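PDB 1SBZ: probable UbiX-like flavin prenyltransferase from Escherichia coli, which probably makes the prenylated FMN cofactor of a phenolic acid decarboxylase, joining dimethylallyl phosphate to reduced FMN. Local coordinates for residues V17-A22 and R168-F173; F76-M81 and D108-E113. All blocks are in the same frame, centred on the assembly; numbering follows the deposited sequence.

How the contacts relate
From the N terminus the chain runs through strand 2-7 into helix 13-24, where the first half of contact 1 lies, at 17-22. It then passes to 76-81, which leads into strand 80-86, and helix 102-112 comes back onto the start of that strand, closing contact 2 at 108-113. Contact 1 closes much later, when helix 158-170 reaches helix 13-24, so contact 2 falls wholly within its span. The two use different faces of the sheet, yet they touch: the F173 ring reaches the backbone of D79, G80 and M81. In the dodecamer R168 of contact 1 pairs with E113 of a neighbouring subunit, a residue of contact 2 there.

Contact 1 of 2, residues V17-A22 and R168-F173; sequences VALLQA and RVLDQF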
loop_
_atom_site.group_PDB
_atom_site.type_symbol
_atom_site.label_atom_id
_atom_site.label_comp_id
_atom_site.label_asym_id
_atom_site.label_seq_id
_atom_site.Cartn_x
_atom_site.Cartn_y
_atom_site.Cartn_z
ATOM N N VAL D 17 36.051 -8.952 -14.746
ATOM C CA VAL D 17 37.178 -9.662 -15.365
ATOM C C VAL D 17 37.538 -10.935 -14.595
ATOM O O VAL D 17 37.748 -11.985 -15.201
ATOM C CB VAL D 17 38.426 -8.754 -15.508
ATOM C CG1 VAL D 17 39.580 -9.505 -16.190
ATOM C CG2 VAL D 17 38.080 -7.489 -16.284
ATOM N N ALA D 18 37.587 -10.836 -13.264
ATOM C CA ALA D 18 37.921 -11.978 -12.424
ATOM C C ALA D 18 36.869 -13.089 -12.500
ATOM O O ALA D 18 37.216 -14.269 -12.531
ATOM C CB ALA D 18 38.133 -11.543 -10.990
ATOM N N LEU D 19 35.593 -12.708 -12.526
ATOM C CA LEU D 19 34.516 -13.686 -12.672
ATOM C C LEU D 19 34.589 -14.381 -14.034
ATOM O O LEU D 19 34.392 -15.600 -14.125
ATOM C CB LEU D 19 33.145 -13.040 -12.441
ATOM C CG LEU D 19 31.890 -13.893 -12.669
ATOM C CD1 LEU D 19 30.915 -13.728 -11.516
ATOM C CD2 LEU D 19 31.235 -13.526 -13.992
ATOM N N LEU D 20 34.872 -13.601 -15.079
ATOM C CA LEU D 20 35.042 -14.142 -16.426
ATOM C C LEU D 20 36.254 -15.059 -16.528
ATOM O O LEU D 20 36.204 -16.076 -17.224
ATOM C CB LEU D 20 35.149 -13.021 -17.466
ATOM C CG LEU D 20 33.871 -12.333 -17.941
ATOM C CD1 LEU D 20 34.235 -11.110 -18.762
ATOM C CD2 LEU D 20 32.996 -13.279 -18.749
ATOM N N GLN D 21 37.339 -14.696 -15.843
ATOM C CA GLN D 21 38.529 -15.545 -15.763
ATOM C C GLN D 21 38.219 -16.890 -15.101
ATOM O O GLN D 21 38.583 -17.941 -15.628
ATOM C CB GLN D 21 39.647 -14.837 -14.996
ATOM C CG GLN D 21 40.419 -13.805 -15.811
ATOM C CD GLN D 21 41.252 -12.872 -14.950
ATOM O OE1 GLN D 21 41.067 -12.802 -13.732
ATOM N NE2 GLN D 21 42.169 -12.151 -15.581
ATOM N N ALA D 22 37.549 -16.847 -13.949
ATOM C CA ALA D 22 37.166 -18.054 -13.212
ATOM C C ALA D 22 36.222 -18.954 -14.016
ATOM O O ALA D 22 36.306 -20.180 -13.932
ATOM C CB ALA D 22 36.535 -17.686 -11.872
ATOM N N ARG D 168 31.573 -15.877 -3.957
ATOM C CA ARG D 168 30.256 -15.765 -3.334
ATOM C C ARG D 168 29.158 -15.466 -4.354
ATOM O O ARG D 168 27.998 -15.831 -4.144
ATOM C CB ARG D 168 30.275 -14.717 -2.217
ATOM C CG ARG D 168 31.302 -14.991 -1.098
ATOM C CD ARG D 168 30.748 -15.649 0.186
ATOM N NE ARG D 168 29.704 -16.619 -0.124
ATOM C CZ ARG D 168 28.453 -16.574 0.321
ATOM N NH1 ARG D 168 28.050 -15.629 1.159
ATOM N NH2 ARG D 168 27.607 -17.512 -0.067
ATOM N N VAL D 169 29.528 -14.801 -5.451
ATOM C CA VAL D 169 28.635 -14.633 -6.599
ATOM C C VAL D 169 28.394 -15.994 -7.274
ATOM O O VAL D 169 27.245 -16.371 -7.516
ATOM C CB VAL D 169 29.168 -13.580 -7.618
ATOM C CG1 VAL D 169 28.275 -13.508 -8.855
ATOM C CG2 VAL D 169 29.262 -12.201 -6.973
ATOM N N LEU D 170 29.476 -16.729 -7.545
ATOM C CA LEU D 170 29.412 -18.071 -8.147
ATOM C C LEU D 170 28.583 -19.079 -7.350
ATOM O O LEU D 170 27.906 -19.922 -7.943
ATOM C CB LEU D 170 30.820 -18.627 -8.362
ATOM C CG LEU D 170 31.513 -18.468 -9.721
ATOM C CD1 LEU D 170 30.945 -17.332 -10.561
ATOM C CD2 LEU D 170 33.014 -18.306 -9.513
ATOM N N ASP D 171 28.642 -18.991 -6.018
ATOM C CA ASP D 171 27.793 -19.797 -5.132
ATOM C C ASP D 171 26.324 -19.784 -5.563
ATOM O O ASP D 171 25.611 -20.771 -5.380
ATOM C CB ASP D 171 27.892 -19.305 -3.684
ATOM C CG ASP D 171 29.119 -19.835 -2.959
ATOM O OD1 ASP D 171 29.803 -20.731 -3.505
ATOM O OD2 ASP D 171 29.465 -19.418 -1.831
ATOM N N GLN D 172 25.891 -18.665 -6.142
ATOM C CA GLN D 172 24.516 -18.499 -6.622
ATOM C C GLN D 172 24.139 -19.485 -7.726
ATOM O O GLN D 172 22.958 -19.774 -7.933
ATOM C CB GLN D 172 24.282 -17.062 -7.091
ATOM C CG GLN D 172 24.234 -16.053 -5.964
ATOM C CD GLN D 172 23.040 -16.269 -5.060
ATOM O OE1 GLN D 172 21.927 -16.528 -5.538
ATOM N NE2 GLN D 172 23.261 -16.173 -3.751
ATOM N N PHE D 173 25.144 -20.005 -8.426
ATOM C CA PHE D 173 24.918 -20.994 -9.480
ATOM C C PHE D 173 25.504 -22.365 -9.135
ATOM O O PHE D 173 25.764 -23.179 -10.027
ATOM C CB PHE D 173 25.476 -20.487 -10.814
ATOM C CG PHE D 173 24.692 -19.349 -11.405
ATOM C CD1 PHE D 173 25.086 -18.032 -11.194
ATOM C CD2 PHE D 173 23.558 -19.591 -12.171
ATOM C CE1 PHE D 173 24.361 -16.971 -11.736
ATOM C CE2 PHE D 173 22.826 -18.534 -12.723
ATOM C CZ PHE D 173 23.232 -17.222 -12.504
#
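L19 points from helix 13-24 toward helix 158-170 and makes most of this contact with V169 and L170. L19 CB is still 5.2 Å from L170 CD1, the nearer methyl of that leucine. L19 CG, held anti to the backbone N (chi1 175°), comes within 4.1 Å of the same methyl, L170 CD1. At the tip the two branches part. L19 CD1 does the touching, 3.7 Å from L170 CD1 and 3.8 Å from V169 CG1, so one methyl settles against two neighbouring residues of the opposite helix; L19 CD2 stays back, 5.1 Å from L170 CD1. The L19 side chain crosses that of V169 at about a right angle. L170 has an unusual shape, with chi2 near eclipsed at 22°, and turns its other methyl, CD2, to A22 CB at 4.3 Å, a looser touch one helical turn beyond L19. The helices are joined here by hydrocarbon alone.

Beneath them L19 rests on V5, I82 and I84, and V169 on I82 and V120. On the far side of helix 158-170, R168 grips D171 side-on: NE and NH2 of R168 both donate to D171 OD2, which lies in the plane of the guanidinium, NH2 at 3.2 Å. That oxygen also pairs with R182. Two helices, one early and one late in the chain, lying side by side over the parallel strands 2-7, 80-86 and 116-121 belong to one outer layer of the three-layer alpha/beta/alpha sandwich of the UbiX-like flavoproteins.

Contact 2 of 2, residues F76-M81 and D108-E113; sequences FRTDGM and DVVLKE
V110 CG2 is the point at which helix 102-112 meets the start of strand 80-86. This methyl sits 3.9 Å from M81 CB, and T78 OG1 and the carbonyl carbon C of G80 stand farther back, at 4.4 and 4.5 Å from V110 CG2. One branch of a valine thus touches M81 and lies near two more residues of the incoming chain. M81, present as selenomethionine, sends its CB toward the helix, but CG stands anti to the backbone N (chi1 177°) and the chain runs on extended, carrying the selenium away from V110, to lie along V103, A106 and A107 of the same helix. The contact is with the root of the side chain rather than its tip. G80 has phi 146° and psi -165°, a region open to glycine, and meets V110 through its backbone.

Strand 80-86 and the next strand, 116-121, lie next to each other and parallel, and the helices 88-96 and 102-112 connect them, so V110 lies on the second of the two helices in the beta-alpha-beta crossover of a Rossmann-like sheet, the one that leads into strand 116-121. L117 of that second strand touches both M81 and V110, and R115, in the turn before it, packs on T78 and V110. Backbone bonds hold M81 to K116 and V118 on one side, and G80 to I4 on the other, where D79 OD2 also accepts from the backbone N of K2.

Farther out, the end of the helix lies at subunit interfaces. K112 NZ binds E113 OE2 at 2.6 Å and the carbonyl of M124 of a neighbouring subunit, from which H130 also meets D108.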
loop_
_atom_site.group_PDB
_atom_site.type_symbol
_atom_site.label_atom_id
_atom_site.label_comp_id
_atom_site.label_asym_id
_atom_site.label_seq_id
_atom_site.Cartn_x
_atom_site.Cartn_y
_atom_site.Cartn_z
ATOM N N PHE D 76 15.958 -19.388 -26.761
ATOM C CA PHE D 76 17.377 -19.723 -26.635
ATOM C C PHE D 76 17.721 -19.925 -25.159
ATOM O O PHE D 76 17.869 -18.953 -24.405
ATOM C CB PHE D 76 18.251 -18.631 -27.264
ATOM C CG PHE D 76 19.727 -18.893 -27.155
ATOM C CD1 PHE D 76 20.355 -19.788 -28.022
ATOM C CD2 PHE D 76 20.494 -18.239 -26.195
ATOM C CE1 PHE D 76 21.727 -20.035 -27.929
ATOM C CE2 PHE D 76 21.862 -18.478 -26.092
ATOM C CZ PHE D 76 22.483 -19.377 -26.962
ATOM N N ARG D 77 17.843 -21.192 -24.761
ATOM C CA ARG D 77 17.996 -21.577 -23.363
ATOM C C ARG D 77 19.337 -21.164 -22.743
ATOM O O ARG D 77 20.404 -21.401 -23.318
ATOM C CB ARG D 77 17.795 -23.086 -23.209
ATOM C CG ARG D 77 17.703 -23.556 -21.760
ATOM C CD ARG D 77 18.208 -24.984 -21.504
ATOM N NE ARG D 77 19.630 -25.168 -21.829
ATOM C CZ ARG D 77 20.656 -24.777 -21.065
ATOM N NH1 ARG D 77 20.449 -24.153 -19.913
ATOM N NH2 ARG D 77 21.905 -25.007 -21.461
ATOM N N THR D 78 19.256 -20.530 -21.574
ATOM C CA THR D 78 20.408 -20.292 -20.713
ATOM C C THR D 78 20.030 -20.669 -19.287
ATOM O O THR D 78 18.852 -20.847 -18.971
ATOM C CB THR D 78 20.850 -18.810 -20.731
ATOM O OG1 THR D 78 19.869 -18.010 -20.060
ATOM C CG2 THR D 78 20.902 -18.242 -22.153
ATOM N N ASP D 79 21.031 -20.769 -18.423
ATOM C CA ASP D 79 20.799 -21.099 -17.028
ATOM C C ASP D 79 20.693 -19.857 -16.157
ATOM O O ASP D 79 20.417 -19.957 -14.968
ATOM C CB ASP D 79 21.894 -22.031 -16.511
ATOM C CG ASP D 79 21.882 -23.358 -17.221
ATOM O OD1 ASP D 79 21.325 -24.326 -16.661
ATOM O OD2 ASP D 79 22.366 -23.517 -18.359
ATOM N N GLY D 80 20.904 -18.690 -16.754
ATOM C CA GLY D 80 20.771 -17.437 -16.020
ATOM C C GLY D 80 21.735 -16.367 -16.468
ATOM O O GLY D 80 22.361 -16.485 -17.522
HETATM N N MSE D 81 21.862 -15.331 -15.641
HETATM C CA MSE D 81 22.601 -14.125 -15.988
HETATM C C MSE D 81 23.192 -13.485 -14.736
HETATM O O MSE D 81 22.561 -13.479 -13.686
HETATM C CB MSE D 81 21.675 -13.131 -16.701
HETATM C CG MSE D 81 22.299 -11.779 -17.061
HETATM SE SE MSE D 81 21.143 -10.750 -18.247
HETATM C CE MSE D 81 22.302 -9.254 -18.571
ATOM N N ASP D 108 15.490 -8.751 -18.921
ATOM C CA ASP D 108 14.029 -8.849 -19.012
ATOM C C ASP D 108 13.581 -10.247 -19.463
ATOM O O ASP D 108 12.648 -10.824 -18.890
ATOM C CB ASP D 108 13.500 -7.769 -19.962
ATOM C CG ASP D 108 12.035 -7.467 -19.741
ATOM O OD1 ASP D 108 11.655 -7.081 -18.604
ATOM O OD2 ASP D 108 11.194 -7.582 -20.652
ATOM N N VAL D 109 14.272 -10.785 -20.469
ATOM C CA VAL D 109 14.046 -12.141 -20.986
ATOM C C VAL D 109 14.353 -13.216 -19.936
ATOM O O VAL D 109 13.550 -14.120 -19.708
ATOM C CB VAL D 109 14.862 -12.384 -22.296
ATOM C CG1 VAL D 109 14.994 -13.870 -22.615
ATOM C CG2 VAL D 109 14.217 -11.657 -23.462
ATOM N N VAL D 110 15.509 -13.123 -19.296
ATOM C CA VAL D 110 15.824 -14.024 -18.187
ATOM C C VAL D 110 14.668 -14.078 -17.163
ATOM O O VAL D 110 14.221 -15.161 -16.774
ATOM C CB VAL D 110 17.194 -13.671 -17.542
ATOM C CG1 VAL D 110 17.291 -14.185 -16.113
ATOM C CG2 VAL D 110 18.341 -14.226 -18.397
ATOM N N LEU D 111 14.165 -12.911 -16.764
ATOM C CA LEU D 111 13.071 -12.848 -15.794
ATOM C C LEU D 111 11.759 -13.452 -16.318
ATOM O O LEU D 111 11.085 -14.184 -15.591
ATOM C CB LEU D 111 12.867 -11.417 -15.271
ATOM C CG LEU D 111 13.996 -10.829 -14.398
ATOM C CD1 LEU D 111 13.744 -9.368 -14.062
ATOM C CD2 LEU D 111 14.186 -11.610 -13.114
ATOM N N LYS D 112 11.402 -13.180 -17.575
ATOM C CA LYS D 112 10.153 -13.739 -18.111
ATOM C C LYS D 112 10.223 -15.260 -18.279
ATOM O O LYS D 112 9.206 -15.933 -18.200
ATOM C CB LYS D 112 9.723 -13.048 -19.415
ATOM C CG LYS D 112 10.434 -13.517 -20.670
ATOM C CD LYS D 112 9.866 -12.831 -21.898
ATOM C CE LYS D 112 10.612 -13.240 -23.176
ATOM N NZ LYS D 112 10.170 -14.569 -23.659
ATOM N N GLU D 113 11.424 -15.793 -18.490
ATOM C CA GLU D 113 11.603 -17.236 -18.675
ATOM C C GLU D 113 11.750 -17.984 -17.359
ATOM O O GLU D 113 11.832 -19.213 -17.358
ATOM C CB GLU D 113 12.806 -17.543 -19.579
ATOM C CG GLU D 113 12.685 -17.050 -21.021
ATOM C CD GLU D 113 11.496 -17.622 -21.775
ATOM O OE1 GLU D 113 11.122 -18.799 -21.543
ATOM O OE2 GLU D 113 10.929 -16.883 -22.615
#